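Local coordinates for vacuolar protein sorting-associated protein 54 (Mus musculus, PDB 3N1E), which probably acts as a subunit of the GARP tethering complex in retrograde transport from endosomes to the trans-Golgi network, the chain being the protein's C-terminal domain, at residues S41-K46 / T113-F118; N56-M61 / T120-A125; K63-I68 / Q124-L129; R83-Y88 / L132-A137; L99-I102 / P107-G110. All coordinates share one frame; numbering follows the deposited sequence.

Contact 1: residues S41-K46 / T113-F118; sequences SKYEVK and TADVAF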
# COMPACT_ATOMS: atom_id res chain seq x y z
N SER A 41 -6.58 -8.79 11.03
CA SER A 41 -7.67 -9.28 11.89
C SER A 41 -7.12 -10.09 13.05
O SER A 41 -7.81 -10.29 14.05
CB SER A 41 -8.66 -10.15 11.10
OG SER A 41 -9.37 -9.39 10.14
N LYS A 42 -5.89 -10.60 12.88
CA LYS A 42 -5.18 -11.43 13.89
C LYS A 42 -4.03 -10.68 14.58
O LYS A 42 -3.28 -11.25 15.37
CB LYS A 42 -4.62 -12.70 13.24
CG LYS A 42 -5.65 -13.74 12.77
CD LYS A 42 -4.94 -14.93 12.12
CE LYS A 42 -5.88 -16.12 11.92
NZ LYS A 42 -5.23 -17.24 11.15
N TYR A 43 -3.86 -9.41 14.26
CA TYR A 43 -2.69 -8.67 14.76
C TYR A 43 -2.81 -8.42 16.25
O TYR A 43 -3.84 -7.97 16.72
CB TYR A 43 -2.62 -7.34 14.01
CG TYR A 43 -1.57 -6.35 14.45
CD1 TYR A 43 -0.23 -6.70 14.53
CD2 TYR A 43 -1.93 -5.04 14.74
CE1 TYR A 43 0.74 -5.75 14.91
CE2 TYR A 43 -0.97 -4.09 15.12
CZ TYR A 43 0.36 -4.46 15.20
OH TYR A 43 1.29 -3.51 15.57
N GLU A 44 -1.75 -8.73 16.99
CA GLU A 44 -1.71 -8.37 18.40
C GLU A 44 -0.52 -7.44 18.63
O GLU A 44 0.54 -7.62 18.03
CB GLU A 44 -1.66 -9.60 19.32
CG GLU A 44 -2.95 -10.45 19.26
CD GLU A 44 -4.21 -9.71 19.71
OE1 GLU A 44 -4.27 -9.19 20.86
OE2 GLU A 44 -5.17 -9.68 18.90
N VAL A 45 -0.72 -6.44 19.48
CA VAL A 45 0.31 -5.44 19.69
C VAL A 45 1.28 -5.93 20.77
O VAL A 45 0.90 -6.01 21.95
CB VAL A 45 -0.33 -4.09 20.04
CG1 VAL A 45 0.77 -2.99 20.25
CG2 VAL A 45 -1.26 -3.67 18.90
N LYS A 46 2.50 -6.27 20.36
CA LYS A 46 3.56 -6.69 21.29
C LYS A 46 4.92 -6.58 20.62
O LYS A 46 5.03 -6.55 19.38
CB LYS A 46 3.31 -8.12 21.77
CG LYS A 46 3.34 -9.12 20.64
CD LYS A 46 3.10 -10.53 21.14
CE LYS A 46 3.59 -11.56 20.13
NZ LYS A 46 2.55 -11.95 19.14
N THR A 113 3.16 2.61 16.85
CA THR A 113 3.96 3.66 16.17
C THR A 113 5.24 3.08 15.58
O THR A 113 5.63 3.40 14.45
CB THR A 113 4.23 4.81 17.12
OG1 THR A 113 2.96 5.38 17.47
CG2 THR A 113 5.12 5.90 16.44
N ALA A 114 5.87 2.19 16.35
CA ALA A 114 7.11 1.53 15.92
C ALA A 114 6.88 0.58 14.71
O ALA A 114 7.64 0.57 13.73
CB ALA A 114 7.70 0.74 17.11
N ASP A 115 5.83 -0.23 14.81
CA ASP A 115 5.50 -1.18 13.72
C ASP A 115 5.17 -0.37 12.45
O ASP A 115 5.60 -0.70 11.35
CB ASP A 115 4.34 -2.08 14.17
CG ASP A 115 4.67 -3.58 14.11
OD1 ASP A 115 5.77 -3.99 13.68
OD2 ASP A 115 3.76 -4.36 14.52
N VAL A 116 4.42 0.72 12.62
CA VAL A 116 4.08 1.58 11.49
C VAL A 116 5.32 2.24 10.91
O VAL A 116 5.43 2.37 9.70
CB VAL A 116 3.02 2.61 11.89
CG1 VAL A 116 2.88 3.71 10.84
CG2 VAL A 116 1.70 1.87 12.14
N ALA A 117 6.27 2.62 11.76
CA ALA A 117 7.55 3.16 11.24
C ALA A 117 8.30 2.14 10.37
O ALA A 117 8.93 2.52 9.38
CB ALA A 117 8.44 3.64 12.36
N PHE A 118 8.26 0.86 10.74
CA PHE A 118 8.82 -0.19 9.86
C PHE A 118 8.09 -0.23 8.49
O PHE A 118 8.72 -0.24 7.43
CB PHE A 118 8.80 -1.54 10.57
CG PHE A 118 9.28 -2.67 9.72
CD1 PHE A 118 10.65 -2.86 9.53
CD2 PHE A 118 8.38 -3.53 9.09
CE1 PHE A 118 11.13 -3.91 8.72
CE2 PHE A 118 8.85 -4.60 8.28
CZ PHE A 118 10.22 -4.79 8.12
O HOH W 1 3.51 -4.88 17.68
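A polar crosslink ties a connecting loop to the end of the helical bundle here: Y43, in the loop between helix 17-40 and helix 52-68, reaches D115 on helix 107-124. The two side chains approach from opposite directions and carry nearly all of the small interface between 41-46 and 113-118. The Y43 hydroxyl donates to the carboxylate, with OH and D115 OD2 2.8 Å apart, and it does so on the lone pair of OD2 that points away from OD1. Because the acceptor lies at the ring edge, close to the ring plane, Y43 CE1 also comes within 3.3 Å of D115 OD2. Ring and carboxylate are turned 34° from one another.

Y43 gets there by placing CG anti to its backbone N (chi1 174°), which sends the ring across toward the helix. D115 meets it with a less usual first torsion, -123°, midway between two staggered positions. The phenol is held further back as well: its ring meets that of F54 on helix 52-68 and packs against L92 of helix 74-98. Separately, the backbone oxygen of Y43 accepts a bond from Q95 NE2. The site is therefore a buried junction of this loop with three helices.

S51 OG is also hydrogen-bonded to D115 OD2, and with several partners converging on this one oxygen the carboxylate is probably stabilised in its charged form. A water adds a second link between the segments, donating to D115 OD2 at 3.2 Å and to the backbone oxygen K46 O at 2.8 Å.

Contact 2: residues N56-M61 / T120-A125; sequences NICKQM and TGNLQA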
# COMPACT_ATOMS: atom_id res chain seq x y z
N ASN A 56 5.33 -9.75 7.31
CA ASN A 56 4.67 -10.40 6.19
C ASN A 56 4.04 -9.41 5.24
O ASN A 56 4.24 -9.52 4.03
CB ASN A 56 3.65 -11.40 6.70
CG ASN A 56 4.29 -12.66 7.18
OD1 ASN A 56 5.12 -13.24 6.47
ND2 ASN A 56 3.93 -13.09 8.38
N ILE A 57 3.32 -8.41 5.77
CA ILE A 57 2.74 -7.34 4.96
C ILE A 57 3.86 -6.69 4.12
O ILE A 57 3.77 -6.56 2.90
CB ILE A 57 2.05 -6.28 5.84
CG1 ILE A 57 0.75 -6.85 6.43
CG2 ILE A 57 1.77 -4.98 5.04
CD1 ILE A 57 0.14 -6.03 7.57
N CYS A 58 4.94 -6.31 4.79
CA CYS A 58 6.00 -5.60 4.07
C CYS A 58 6.71 -6.47 3.04
O CYS A 58 7.06 -5.97 1.97
CB CYS A 58 7.00 -4.96 5.04
SG CYS A 58 6.21 -3.63 5.99
N LYS A 59 6.90 -7.76 3.34
CA LYS A 59 7.49 -8.66 2.36
C LYS A 59 6.62 -8.74 1.10
O LYS A 59 7.14 -8.67 -0.01
CB LYS A 59 7.71 -10.07 2.95
CG LYS A 59 8.51 -10.98 2.03
CD LYS A 59 9.05 -12.22 2.75
CE LYS A 59 10.38 -12.65 2.12
NZ LYS A 59 10.53 -14.12 1.86
N GLN A 60 5.30 -8.85 1.28
CA GLN A 60 4.40 -8.94 0.10
C GLN A 60 4.32 -7.65 -0.69
O GLN A 60 4.23 -7.69 -1.92
CB GLN A 60 3.02 -9.51 0.45
CG GLN A 60 3.07 -10.87 1.12
CD GLN A 60 3.94 -11.88 0.39
OE1 GLN A 60 3.83 -12.05 -0.82
NE2 GLN A 60 4.85 -12.51 1.11
N MET A 61 4.39 -6.51 -0.01
CA MET A 61 4.43 -5.20 -0.65
C MET A 61 5.68 -5.08 -1.51
O MET A 61 5.65 -4.58 -2.63
CB MET A 61 4.41 -4.09 0.42
CG MET A 61 3.10 -3.99 1.19
SD MET A 61 1.90 -3.08 0.24
CE MET A 61 2.19 -3.86 -1.34
N THR A 120 6.28 2.16 7.00
CA THR A 120 6.51 3.39 6.23
C THR A 120 7.91 3.40 5.59
O THR A 120 8.08 3.79 4.42
CB THR A 120 6.33 4.62 7.13
OG1 THR A 120 4.99 4.63 7.67
CG2 THR A 120 6.54 5.87 6.36
N GLY A 121 8.90 3.02 6.39
CA GLY A 121 10.29 2.93 5.96
C GLY A 121 10.43 1.97 4.79
O GLY A 121 11.05 2.30 3.75
N ASN A 122 9.86 0.77 4.95
CA ASN A 122 9.86 -0.20 3.89
C ASN A 122 9.25 0.37 2.60
O ASN A 122 9.82 0.19 1.51
CB ASN A 122 9.04 -1.43 4.32
CG ASN A 122 9.04 -2.50 3.27
OD1 ASN A 122 8.04 -2.72 2.57
ND2 ASN A 122 10.19 -3.13 3.10
N LEU A 123 8.05 0.96 2.72
CA LEU A 123 7.34 1.45 1.53
C LEU A 123 8.13 2.53 0.82
O LEU A 123 8.35 2.44 -0.40
CB LEU A 123 5.94 1.96 1.93
CG LEU A 123 4.95 2.33 0.82
CD1 LEU A 123 3.55 2.34 1.45
CD2 LEU A 123 5.26 3.66 0.16
N GLN A 124 8.59 3.52 1.58
CA GLN A 124 9.21 4.71 1.01
C GLN A 124 10.60 4.42 0.45
O GLN A 124 11.10 5.19 -0.38
CB GLN A 124 9.18 5.88 2.01
CG GLN A 124 7.73 6.39 2.15
CD GLN A 124 7.53 7.50 3.16
OE1 GLN A 124 8.29 7.65 4.12
NE2 GLN A 124 6.47 8.29 2.96
N ALA A 125 11.18 3.29 0.85
CA ALA A 125 12.47 2.85 0.32
C ALA A 125 12.38 2.12 -1.03
O ALA A 125 13.41 1.86 -1.68
CB ALA A 125 13.17 2.00 1.33
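C58 on helix 52-68 and N122 on helix 107-124 face each other at a close approach of the two helices, their CA atoms 6.6 Å apart. One turn further on, M61 lies nearest to L123, with 7.6 Å between the two CA atoms. The segments run in the same direction.

The contact is made by van der Waals packing. A first torsion of -178° extends the N122 amide across the groove until it rests against the cysteine. C58 CB meets the oxygen side of that amide, at 3.5 Å from N122 OD1 and 3.7 Å from N122 CG. The sulfur takes up the neighbouring position, C58 SG lying 4.0 Å from N122 CB. M61 adds a peripheral touch through CB, which is 4.4 Å from N122 OD1; in the conformer described, one of two modelled, its longer end turns to M32 and F36 of helix 17-40 and to F81 and I84 of helix 74-98.

Polar pairing is absent between the segments. N122 OD1 stands 3.4 Å from the backbone oxygen C58 O, but both are acceptors and no hydrogen bond can join them. C58 O has a partner within its own helix, the hydroxyl of T62.

F118 and Y119, on the turn preceding N122, also press on C58. The contact thus joins two parallel helices of an all-helical bundle, with helix 74-98, which runs the opposite way, coming between them in sequence.

Contact 3: residues K63-I68 / Q124-L129; sequences KMHEAI and QALKGL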
# COMPACT_ATOMS: atom_id res chain seq x y z
N LYS A 63 7.44 -7.66 -2.72
CA LYS A 63 7.36 -8.61 -3.83
C LYS A 63 6.44 -8.06 -4.92
O LYS A 63 6.70 -8.26 -6.11
CB LYS A 63 6.88 -9.98 -3.35
CG LYS A 63 7.89 -10.78 -2.58
CD LYS A 63 8.97 -11.39 -3.46
CE LYS A 63 9.85 -12.34 -2.63
NZ LYS A 63 11.28 -12.28 -3.07
N MET A 64 5.37 -7.39 -4.50
CA MET A 64 4.43 -6.79 -5.45
C MET A 64 5.14 -5.72 -6.28
O MET A 64 5.00 -5.67 -7.50
CB MET A 64 3.25 -6.16 -4.74
CG MET A 64 2.24 -5.60 -5.73
SD MET A 64 0.89 -4.80 -4.91
CE MET A 64 1.49 -3.14 -4.67
N HIS A 65 5.95 -4.91 -5.61
CA HIS A 65 6.67 -3.83 -6.28
C HIS A 65 7.64 -4.43 -7.30
O HIS A 65 7.73 -3.94 -8.44
CB HIS A 65 7.42 -2.99 -5.24
CG HIS A 65 8.15 -1.82 -5.82
ND1 HIS A 65 9.46 -1.91 -6.27
CD2 HIS A 65 7.77 -0.54 -6.02
CE1 HIS A 65 9.84 -0.73 -6.73
NE2 HIS A 65 8.84 0.12 -6.58
N GLU A 66 8.33 -5.50 -6.90
CA GLU A 66 9.27 -6.18 -7.81
C GLU A 66 8.57 -6.75 -9.04
O GLU A 66 9.11 -6.70 -10.16
CB GLU A 66 10.04 -7.27 -7.05
CG GLU A 66 11.11 -6.71 -6.13
CD GLU A 66 11.63 -7.71 -5.11
OE1 GLU A 66 11.20 -8.89 -5.13
OE2 GLU A 66 12.48 -7.32 -4.28
N ALA A 67 7.37 -7.28 -8.83
CA ALA A 67 6.60 -7.91 -9.90
C ALA A 67 6.09 -6.90 -10.94
O ALA A 67 5.98 -7.24 -12.13
CB ALA A 67 5.43 -8.70 -9.31
N ILE A 68 5.73 -5.68 -10.51
CA ILE A 68 5.07 -4.71 -11.43
C ILE A 68 5.95 -3.55 -11.89
O ILE A 68 5.53 -2.71 -12.70
CB ILE A 68 3.70 -4.15 -10.90
CG1 ILE A 68 3.80 -3.49 -9.51
CG2 ILE A 68 2.70 -5.27 -10.79
CD1 ILE A 68 4.56 -2.21 -9.40
N GLN A 124 8.59 3.52 1.58
CA GLN A 124 9.21 4.71 1.01
C GLN A 124 10.60 4.42 0.45
O GLN A 124 11.10 5.19 -0.38
CB GLN A 124 9.18 5.88 2.01
CG GLN A 124 7.73 6.39 2.15
CD GLN A 124 7.53 7.50 3.16
OE1 GLN A 124 8.29 7.65 4.12
NE2 GLN A 124 6.47 8.29 2.96
N ALA A 125 11.18 3.29 0.85
CA ALA A 125 12.47 2.85 0.32
C ALA A 125 12.38 2.12 -1.03
O ALA A 125 13.41 1.86 -1.68
CB ALA A 125 13.17 2.00 1.33
N LEU A 126 11.16 1.80 -1.46
CA LEU A 126 10.95 1.22 -2.79
C LEU A 126 11.09 2.26 -3.91
O LEU A 126 10.65 3.40 -3.76
CB LEU A 126 9.58 0.53 -2.84
CG LEU A 126 9.44 -0.66 -1.90
CD1 LEU A 126 7.98 -1.08 -1.80
CD2 LEU A 126 10.35 -1.84 -2.33
N LYS A 127 11.72 1.86 -5.03
CA LYS A 127 11.97 2.82 -6.13
C LYS A 127 10.71 3.52 -6.57
O LYS A 127 9.71 2.86 -6.90
CB LYS A 127 12.58 2.12 -7.35
CG LYS A 127 13.98 1.64 -7.17
CD LYS A 127 14.49 1.12 -8.52
CE LYS A 127 15.18 -0.24 -8.38
NZ LYS A 127 15.86 -0.62 -9.65
N GLY A 128 10.78 4.85 -6.62
CA GLY A 128 9.66 5.69 -7.04
C GLY A 128 8.68 6.12 -5.95
O GLY A 128 7.80 6.95 -6.20
N LEU A 129 8.82 5.57 -4.74
CA LEU A 129 7.82 5.80 -3.69
C LEU A 129 8.24 6.74 -2.56
O LEU A 129 7.51 6.92 -1.58
CB LEU A 129 7.33 4.47 -3.11
CG LEU A 129 6.82 3.41 -4.11
CD1 LEU A 129 6.21 2.28 -3.31
CD2 LEU A 129 5.79 3.98 -5.10
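H65, near the end of helix 52-68, puts its imidazole into the turn that follows helix 107-124, touching L126, K127 and L129. An extended first torsion (chi1 -178°) carries the ring out from the helix, and chi2 of -89° turns the ring plane about perpendicular to the plane of CA, CB and CG. One face is thereby offered to L126, while NE2 points at the main chain beyond it.

Over that face sits L126 CB, 3.8 Å from the ring centroid and almost on the ring normal, a CH-pi contact. The leucine side chain runs antiparallel to that of the histidine, so that its two methyls reach different parts of it: L126 CD1 comes to 4.0 Å from H65 CB, and L126 CD2 to 4.0 Å from H65 ND1. At the ring edge, H65 NE2 donates to K127 O over 2.9 Å with an N-H...O angle of 152°. The donor lies in the carbonyl plane, on a lone pair, and the oxygen lies close to the ring plane, so the bond helps to set the rotation of the imidazole. K127 CB is 4.0 Å from H65 CE1, whereas the rest of the lysine leads away. L129 CD1 approaches H65 CD2 obliquely, at 4.2 Å.

The acceptor belongs to the central peptide of a type II beta turn, L126 to L129, closed by L129 N to L126 O at 3.0 Å; G128 supplies the positive phi this turn needs. The turn is lodged between two helices, with H65 of helix 52-68 gripping K127 O and Q78 of helix 74-98 bonding to G128 O.

Contact 4: residues R83-Y88 / L132-A137; sequences RINASY and LDLNMA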
# COMPACT_ATOMS: atom_id res chain seq x y z
N ARG A 83 -3.38 3.38 -3.24
CA ARG A 83 -4.58 2.56 -3.03
C ARG A 83 -4.33 1.40 -2.07
O ARG A 83 -5.17 1.08 -1.22
CB ARG A 83 -5.16 2.02 -4.36
CG ARG A 83 -5.55 3.13 -5.31
CD ARG A 83 -6.38 2.65 -6.52
NE ARG A 83 -7.22 3.80 -6.93
CZ ARG A 83 -7.98 3.86 -8.02
NH1 ARG A 83 -8.02 2.85 -8.88
NH2 ARG A 83 -8.68 4.97 -8.26
N ILE A 84 -3.20 0.73 -2.24
CA ILE A 84 -2.80 -0.35 -1.35
C ILE A 84 -2.67 0.23 0.07
O ILE A 84 -3.19 -0.33 1.03
CB ILE A 84 -1.42 -0.95 -1.76
CG1 ILE A 84 -1.47 -1.67 -3.12
CG2 ILE A 84 -0.90 -1.89 -0.67
CD1 ILE A 84 -2.63 -2.53 -3.37
N ASN A 85 -1.99 1.37 0.20
CA ASN A 85 -1.86 2.02 1.51
C ASN A 85 -3.21 2.36 2.15
O ASN A 85 -3.38 2.23 3.35
CB ASN A 85 -0.99 3.29 1.40
CG ASN A 85 -0.75 3.97 2.72
OD1 ASN A 85 -1.16 5.12 2.95
ND2 ASN A 85 -0.10 3.28 3.59
N ALA A 86 -4.16 2.80 1.34
CA ALA A 86 -5.48 3.14 1.86
C ALA A 86 -6.16 1.90 2.44
O ALA A 86 -6.78 1.97 3.48
CB ALA A 86 -6.34 3.75 0.76
N SER A 87 -6.03 0.76 1.74
CA SER A 87 -6.55 -0.50 2.24
C SER A 87 -5.87 -0.94 3.54
O SER A 87 -6.54 -1.35 4.48
CB SER A 87 -6.38 -1.60 1.17
OG SER A 87 -6.72 -2.87 1.71
N TYR A 88 -4.54 -0.87 3.57
CA TYR A 88 -3.80 -1.18 4.77
C TYR A 88 -4.30 -0.36 5.97
O TYR A 88 -4.58 -0.91 7.05
CB TYR A 88 -2.31 -0.95 4.50
CG TYR A 88 -1.46 -0.97 5.74
CD1 TYR A 88 -1.06 0.22 6.34
CD2 TYR A 88 -1.07 -2.17 6.33
CE1 TYR A 88 -0.27 0.21 7.50
CE2 TYR A 88 -0.27 -2.18 7.47
CZ TYR A 88 0.10 -1.00 8.04
OH TYR A 88 0.90 -1.02 9.17
N LEU A 132 5.70 9.60 -1.50
CA LEU A 132 4.29 9.32 -1.27
C LEU A 132 3.81 9.88 0.07
O LEU A 132 4.49 9.76 1.09
CB LEU A 132 4.02 7.81 -1.30
CG LEU A 132 3.37 7.26 -2.57
CD1 LEU A 132 4.23 7.47 -3.78
CD2 LEU A 132 3.04 5.77 -2.36
N ASP A 133 2.66 10.53 0.02
CA ASP A 133 2.02 11.12 1.20
C ASP A 133 1.07 10.05 1.76
O ASP A 133 -0.05 9.87 1.29
CB ASP A 133 1.21 12.34 0.76
CG ASP A 133 0.48 13.01 1.90
OD1 ASP A 133 0.56 12.53 3.07
OD2 ASP A 133 -0.18 14.04 1.61
N LEU A 134 1.57 9.33 2.76
CA LEU A 134 0.84 8.17 3.28
C LEU A 134 -0.22 8.50 4.31
O LEU A 134 -1.12 7.69 4.57
CB LEU A 134 1.85 7.18 3.89
CG LEU A 134 2.92 6.67 2.91
CD1 LEU A 134 3.87 5.75 3.71
CD2 LEU A 134 2.30 5.94 1.70
N ASN A 135 -0.09 9.68 4.92
CA ASN A 135 -1.04 10.16 5.96
C ASN A 135 -1.34 9.08 6.98
O ASN A 135 -2.50 8.70 7.16
CB ASN A 135 -2.33 10.66 5.31
CG ASN A 135 -3.31 11.33 6.31
OD1 ASN A 135 -4.49 11.50 5.99
ND2 ASN A 135 -2.82 11.68 7.50
N MET A 136 -0.29 8.56 7.60
CA MET A 136 -0.48 7.45 8.51
C MET A 136 -1.24 7.84 9.79
O MET A 136 -1.84 6.98 10.44
CB MET A 136 0.85 6.81 8.84
CG MET A 136 0.88 5.38 8.44
SD MET A 136 0.64 4.99 6.67
CE MET A 136 0.15 3.32 7.02
N ALA A 137 -1.21 9.13 10.13
CA ALA A 137 -1.94 9.64 11.32
C ALA A 137 -3.45 9.34 11.27
O ALA A 137 -4.10 9.28 12.32
CB ALA A 137 -1.70 11.14 11.49
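N85 and Y88, one turn apart on helix 74-98, receive L134 and M136 from the chain that follows helix 107-124. The backbones come closest where N85 CA and L134 CA stand 6.9 Å apart.

Van der Waals contacts come first. L134 crosses the N85 side chain at about a right angle and lays its CD2 methyl 3.8 Å from N85 CG. With CG anti to its own carbonyl carbon (chi1 -59°) and an extended second torsion, the leucine reaches toward helix 74-98 and also packs on T120 and Q124 of helix 107-124. M136, bent at chi2, sends its thioether past N85 to the edge of the Y88 ring, close to the ring plane; the exact methyl position is doubtful, and the residue was modelled in two conformers. The Y88 ring in turn stacks with that of Y119.

Among polar groups, main-chain oxygens of the passing segment are secured by a neighbour on the same helix as N85, K89, whose NZ bonds to both L134 O and N135 O.

This is a largely irregular C-terminal segment lying along the groove between helices 74-98 and 107-124 of the helical bundle.

Contact 5: residues L99-I102 / P107-G110; sequences LNVI and PQNG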
# COMPACT_ATOMS: atom_id res chain seq x y z
N LEU A 99 -9.06 -3.62 19.33
CA LEU A 99 -8.15 -3.84 20.45
C LEU A 99 -8.16 -2.71 21.47
O LEU A 99 -7.50 -2.82 22.50
CB LEU A 99 -6.72 -4.05 19.93
CG LEU A 99 -6.36 -5.23 19.03
CD1 LEU A 99 -4.94 -5.05 18.47
CD2 LEU A 99 -6.49 -6.57 19.74
N ASN A 100 -8.91 -1.63 21.21
CA ASN A 100 -8.95 -0.44 22.07
C ASN A 100 -7.58 0.16 22.35
O ASN A 100 -7.23 0.57 23.48
CB ASN A 100 -9.67 -0.73 23.40
CG ASN A 100 -11.15 -0.95 23.22
OD1 ASN A 100 -11.68 -2.00 23.58
ND2 ASN A 100 -11.83 0.04 22.67
N VAL A 101 -6.79 0.25 21.28
CA VAL A 101 -5.49 0.90 21.35
C VAL A 101 -5.72 2.33 20.95
O VAL A 101 -6.30 2.61 19.88
CB VAL A 101 -4.45 0.25 20.38
CG1 VAL A 101 -3.06 0.98 20.48
CG2 VAL A 101 -4.28 -1.19 20.70
N ILE A 102 -5.25 3.25 21.79
CA ILE A 102 -5.46 4.65 21.51
C ILE A 102 -4.14 5.42 21.45
O ILE A 102 -3.09 4.95 21.94
CB ILE A 102 -6.44 5.30 22.51
CG1 ILE A 102 -5.83 5.35 23.91
CG2 ILE A 102 -7.80 4.54 22.49
CD1 ILE A 102 -6.40 6.49 24.76
N PRO A 107 2.80 2.74 26.23
CA PRO A 107 3.59 1.66 25.64
C PRO A 107 2.88 0.96 24.47
O PRO A 107 3.51 0.68 23.46
CB PRO A 107 3.84 0.69 26.80
CG PRO A 107 3.55 1.44 28.05
CD PRO A 107 2.73 2.66 27.71
N GLN A 108 1.58 0.70 24.57
CA GLN A 108 0.84 0.08 23.47
C GLN A 108 0.81 0.96 22.22
O GLN A 108 1.13 0.50 21.12
CB GLN A 108 -0.60 -0.24 23.90
CG GLN A 108 -1.13 -1.43 23.17
CD GLN A 108 -2.58 -1.72 23.52
OE1 GLN A 108 -3.33 -0.82 23.90
NE2 GLN A 108 -2.99 -2.98 23.38
N ASN A 109 0.42 2.21 22.40
CA ASN A 109 0.49 3.19 21.30
C ASN A 109 1.93 3.21 20.69
O ASN A 109 2.10 3.16 19.47
CB ASN A 109 0.09 4.56 21.87
CG ASN A 109 0.20 5.70 20.87
OD1 ASN A 109 0.46 6.82 21.27
ND2 ASN A 109 -0.05 5.44 19.59
N GLY A 110 2.94 3.18 21.56
CA GLY A 110 4.35 3.26 21.14
C GLY A 110 4.72 2.08 20.26
O GLY A 110 5.42 2.22 19.25
O HOH W 2 -5.70 -3.85 24.11
O HOH W 3 -3.74 2.14 24.15
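Q108, in the first turn of helix 107-124, is laid against V101 in the loop that leads into the helix. From CB, which points toward residues 99-102, the chain runs out extended, although its first torsion (chi1 -150°) is well off the ideal value. CG is the first atom to meet the valine, passing both of its methyls. At CD, V101 CG2 is 3.3 Å away, a short distance that is doubtful because Q108 was modelled in two conformers. The amide then forks. OE1 stays close to the same methyl, 3.4 Å from V101 CG2, and accepts a bond from a water at 3.0 Å; that water in turn accepts from I102 N, also at 3.0 Å. NE2 donates to a second water at 2.9 Å, which passes the link on to L99 O over 2.6 Å.

The amide lies against V101 CG2, and its two polar atoms each reach the loop backbone through a water. This loop starts with a Schellman motif, in which N100 takes a positive phi as helix 74-98 ends, and it turns the chain back into helix 107-124 as the connection of an antiparallel helical hairpin at one end of the bundle.

A bound magnesium ion lies about 3 Å from the Q108 side chain. One residue further along, N109 CB comes within 3.2 Å of I102 O, while its OD1 accepts from the backbone N of G105. W140, close to the C-terminus, packs on both V101 and N109.

Along the bundle, contacts 3, 2, 1 and 5 succeed one another from one end to the other, contacts 3 and 5 lying about 30 Å apart, centre to centre, on opposite sides of the chain's centre. Helix 107-124 takes part in contacts 1, 2 and 5, and helix 52-68 in contacts 2 and 3, whose centres are about 8 Å apart. Contact 4 brings in helix 74-98 and touches contacts 1, 2 and 3. In sequence, contacts 1 to 4 each join a segment within 41-88 to one within 113-137; contacts 1 and 4 cross the others, while 2 and 3 end on overlapping segments. Contact 5 closes a short local loop. Helix 107-124 and the chain after it thus supply one partner in every contact.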